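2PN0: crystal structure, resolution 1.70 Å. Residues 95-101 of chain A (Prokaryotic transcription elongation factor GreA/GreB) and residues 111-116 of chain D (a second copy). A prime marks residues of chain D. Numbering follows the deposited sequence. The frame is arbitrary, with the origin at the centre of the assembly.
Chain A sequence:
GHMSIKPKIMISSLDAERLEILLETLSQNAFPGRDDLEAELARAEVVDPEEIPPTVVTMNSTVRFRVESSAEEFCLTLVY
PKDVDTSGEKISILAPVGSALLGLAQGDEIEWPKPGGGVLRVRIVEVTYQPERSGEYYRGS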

ATOM      1  N   ALA A  95      -4.411   3.721   2.431  1.00 12.35           N
ATOM      2  CA  ALA A  95      -3.526   2.552   2.267  1.00 11.92           C
ATOM      3  C   ALA A  95      -2.048   2.970   2.190  1.00 10.54           C
ATOM      4  O   ALA A  95      -1.742   4.070   1.674  1.00  9.86           O
ATOM      5  CB  ALA A  95      -3.901   1.755   1.024  1.00 13.47           C
ATOM      6  N   PRO A  96      -1.124   2.085   2.620  1.00 10.88           N
ATOM      7  CA  PRO A  96       0.283   2.304   2.314  1.00 10.70           C
ATOM      8  C   PRO A  96       0.428   2.643   0.813  1.00 10.71           C
ATOM      9  O   PRO A  96      -0.271   2.052  -0.056  1.00 11.65           O
ATOM     10  CB  PRO A  96       0.933   0.956   2.624  1.00 10.36           C
ATOM     11  CG  PRO A  96       0.081   0.421   3.785  1.00  9.64           C
ATOM     12  CD  PRO A  96      -1.342   0.866   3.429  1.00 11.37           C
ATOM     13  N   VAL A  97       1.303   3.593   0.547  1.00 11.19           N
ATOM     14  CA  VAL A  97       1.512   4.172  -0.819  1.00 11.28           C
ATOM     15  C   VAL A  97       0.429   5.169  -1.168  1.00 11.58           C
ATOM     16  O   VAL A  97       0.751   6.331  -1.455  1.00 11.32           O
ATOM     17  CB  VAL A  97       1.734   3.145  -1.970  1.00 11.80           C
ATOM     18  CG1 VAL A  97       1.987   3.910  -3.290  1.00 13.33           C
ATOM     19  CG2 VAL A  97       2.952   2.275  -1.661  1.00 12.59           C
ATOM     20  N   GLY A  98      -0.837   4.719  -1.122  1.00 11.25           N
ATOM     21  CA  GLY A  98      -1.994   5.591  -1.374  1.00 11.68           C
ATOM     22  C   GLY A  98      -1.898   6.881  -0.544  1.00 11.83           C
ATOM     23  O   GLY A  98      -2.025   8.009  -1.082  1.00 11.95           O
ATOM     24  N   SER A  99      -1.664   6.753   0.760  1.00 10.44           N
ATOM     25  CA  SER A  99      -1.577   7.941   1.635  1.00 10.70           C
ATOM     26  C   SER A  99      -0.443   8.875   1.242  1.00 10.83           C
ATOM     27  O   SER A  99      -0.501  10.053   1.554  1.00 12.90           O
ATOM     28  CB  SER A  99      -1.456   7.532   3.131  1.00 11.00           C
ATOM     29  OG  SER A  99      -0.311   6.702   3.361  1.00 11.83           O
ATOM     30  N   ALA A 100       0.603   8.349   0.611  1.00 10.10           N
ATOM     31  CA  ALA A 100       1.748   9.186   0.182  1.00 10.71           C
ATOM     32  C   ALA A 100       1.555   9.783  -1.218  1.00 11.12           C
ATOM     33  O   ALA A 100       2.328  10.674  -1.625  1.00 12.61           O
ATOM     34  CB  ALA A 100       3.056   8.330   0.200  1.00 10.48           C
ATOM     35  N   LEU A 101       0.585   9.292  -1.985  1.00 11.74           N
ATOM     36  CA  LEU A 101       0.463   9.776  -3.381  1.00 13.18           C
ATOM     37  C   LEU A 101      -0.099  11.194  -3.454  1.00 12.91           C
ATOM     38  O   LEU A 101       0.239  11.939  -4.366  1.00 13.34           O
ATOM     39  CB  LEU A 101      -0.425   8.849  -4.253  1.00 13.69           C
ATOM     40  CG  LEU A 101       0.154   7.498  -4.644  1.00 15.78           C
ATOM     41  CD1 LEU A 101      -0.910   6.670  -5.443  1.00 17.62           C
ATOM     42  CD2 LEU A 101       1.462   7.643  -5.482  1.00 16.95           C
TER
ATOM     43  N   GLU D 111       9.671  -1.318   4.466  1.00 15.35           N
ATOM     44  CA  GLU D 111       9.540   0.134   4.453  1.00 15.08           C
ATOM     45  C   GLU D 111       8.748   0.576   3.247  1.00 13.90           C
ATOM     46  O   GLU D 111       8.716  -0.099   2.191  1.00 13.87           O
ATOM     47  CB  GLU D 111      10.923   0.827   4.473  1.00 16.34           C
ATOM     48  CG  GLU D 111      11.845   0.420   3.356  1.00 17.44           C
ATOM     49  CD  GLU D 111      13.188   1.137   3.474  1.00 17.24           C
ATOM     50  OE1 GLU D 111      13.844   1.040   4.553  1.00 20.26           O
ATOM     51  OE2 GLU D 111      13.569   1.826   2.510  1.00 17.12           O
ATOM     52  N   TRP D 112       8.133   1.743   3.356  1.00 12.76           N
ATOM     53  CA  TRP D 112       7.330   2.237   2.264  1.00 11.54           C
ATOM     54  C   TRP D 112       7.194   3.765   2.383  1.00 12.06           C
ATOM     55  O   TRP D 112       7.596   4.319   3.404  1.00 11.90           O
ATOM     56  CB  TRP D 112       5.966   1.501   2.133  1.00 12.13           C
ATOM     57  CG  TRP D 112       5.034   1.613   3.339  1.00 13.04           C
ATOM     58  CD1 TRP D 112       4.282   2.676   3.666  1.00 13.38           C
ATOM     59  CD2 TRP D 112       4.802   0.618   4.344  1.00 14.31           C
ATOM     60  NE1 TRP D 112       3.519   2.413   4.796  1.00 14.56           N
ATOM     61  CE2 TRP D 112       3.833   1.159   5.245  1.00 15.16           C
ATOM     62  CE3 TRP D 112       5.247  -0.694   4.538  1.00 13.40           C
ATOM     63  CZ2 TRP D 112       3.338   0.443   6.351  1.00 13.68           C
ATOM     64  CZ3 TRP D 112       4.782  -1.394   5.660  1.00 14.35           C
ATOM     65  CH2 TRP D 112       3.799  -0.837   6.530  1.00 12.47           C
ATOM     66  N   PRO D 113       6.676   4.427   1.333  1.00 13.60           N
ATOM     67  CA  PRO D 113       6.653   5.894   1.386  1.00 13.59           C
ATOM     68  C   PRO D 113       5.846   6.483   2.543  1.00 14.19           C
ATOM     69  O   PRO D 113       4.688   6.085   2.777  1.00 13.35           O
ATOM     70  CB  PRO D 113       5.987   6.291   0.058  1.00 14.47           C
ATOM     71  CG  PRO D 113       6.217   5.132  -0.830  1.00 14.72           C
ATOM     72  CD  PRO D 113       6.095   3.943   0.063  1.00 13.12           C
ATOM     73  N   LYS D 114       6.435   7.477   3.215  1.00 14.38           N
ATOM     74  CA  LYS D 114       5.719   8.195   4.283  1.00 14.05           C
ATOM     75  C   LYS D 114       4.957   9.397   3.663  1.00 14.74           C
ATOM     76  O   LYS D 114       5.541  10.126   2.822  1.00 14.08           O
ATOM     77  CB  LYS D 114       6.712   8.678   5.361  1.00 15.09           C
ATOM     78  CG  LYS D 114       6.039   9.160   6.643  1.00 16.77           C
ATOM     79  CD  LYS D 114       7.018   9.213   7.853  1.00 17.78           C
ATOM     80  CE  LYS D 114       7.973  10.355   7.692  1.00 24.41           C
ATOM     81  NZ  LYS D 114       8.945  10.385   8.846  1.00 26.23           N
ATOM     82  N   PRO D 115       3.685   9.638   4.064  1.00 14.03           N
ATOM     83  CA  PRO D 115       2.994  10.791   3.483  1.00 14.52           C
ATOM     84  C   PRO D 115       3.788  12.068   3.783  1.00 14.28           C
ATOM     85  O   PRO D 115       4.237  12.263   4.923  1.00 13.47           O
ATOM     86  CB  PRO D 115       1.659  10.816   4.237  1.00 15.13           C
ATOM     87  CG  PRO D 115       1.443   9.357   4.578  1.00 14.19           C
ATOM     88  CD  PRO D 115       2.816   8.903   5.001  1.00 14.51           C
ATOM     89  N   GLY D 116       3.939  12.914   2.765  1.00 15.28           N
ATOM     90  CA  GLY D 116       4.641  14.187   2.948  1.00 16.65           C
ATOM     91  C   GLY D 116       6.116  14.090   2.616  1.00 17.86           C
ATOM     92  O   GLY D 116       6.796  15.120   2.591  1.00 18.64           O
TER
HETATM   93  O   HOH W   1       2.052   5.476   2.575  1.00 17.20           O
HETATM   94  O   HOH W   2       3.869  12.180  -0.013  1.00 21.14           O

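At the centre of this contact a small residue meets two prolines. Ala100 lies against Pro113′ and Pro115′: its CB comes within 3.6 Å of Pro113′ CB, and its CA is 3.9 Å from Pro115′ CA. The methyl, pointing sideways, gives Pro113′ a small apolar surface, while the Ala100 backbone lies close beside Pro115′. The two stretches bury 325 Å² between them, both sides summed; Ala100 has the largest single share, 54 Å², with Pro115′ and Pro113′ close behind. Val97 extends the patch. Its chi1 is t, and its CG2 rests 4.0 Å from Pro113′ CD, so Pro113′ is touched by both residues.

Next to this centre, Pro96 supplies a compact, rigid ring to Trp112′. The Pro96 CB sits over one face of the indole, 3.8 Å from the centroid of the five-membered ring and 15° off its normal, a CH-pi contact between aliphatic hydrogens and an electron-rich surface. Trp112′ holds its chi1 at p, with CA-to-CB directed toward chain A.

The chain A segment is held in shape by its own backbone. Ser99 N donates to Ala95 O at 2.8 Å and Leu101 N to Gly98 O at 3.0 Å. At Gly98 an ideal CB would be crowded by Ala95 O.

No direct hydrogen bond joins the two stretches, and proline, lacking an amide hydrogen, can offer only its carbonyl. Two waters make the polar links. Water 1 accepts from Val97 N at 2.9 Å and donates to Ser99 OG at 2.8 Å and to Pro113′ O at 2.7 Å. Ser99, chi1 p, also packs its OG 3.4 Å from Pro115′ CG. Beyond Pro115′, water 2 donates to Ala100 O at 2.7 Å and accepts from Gly116′ N at 2.9 Å; the backbone angles of Gly116′ themselves call for glycine. The rule is apolar packing of prolines against alanine, valine and one tryptophan face, with water linking backbone groups and the Ser99 hydroxyl.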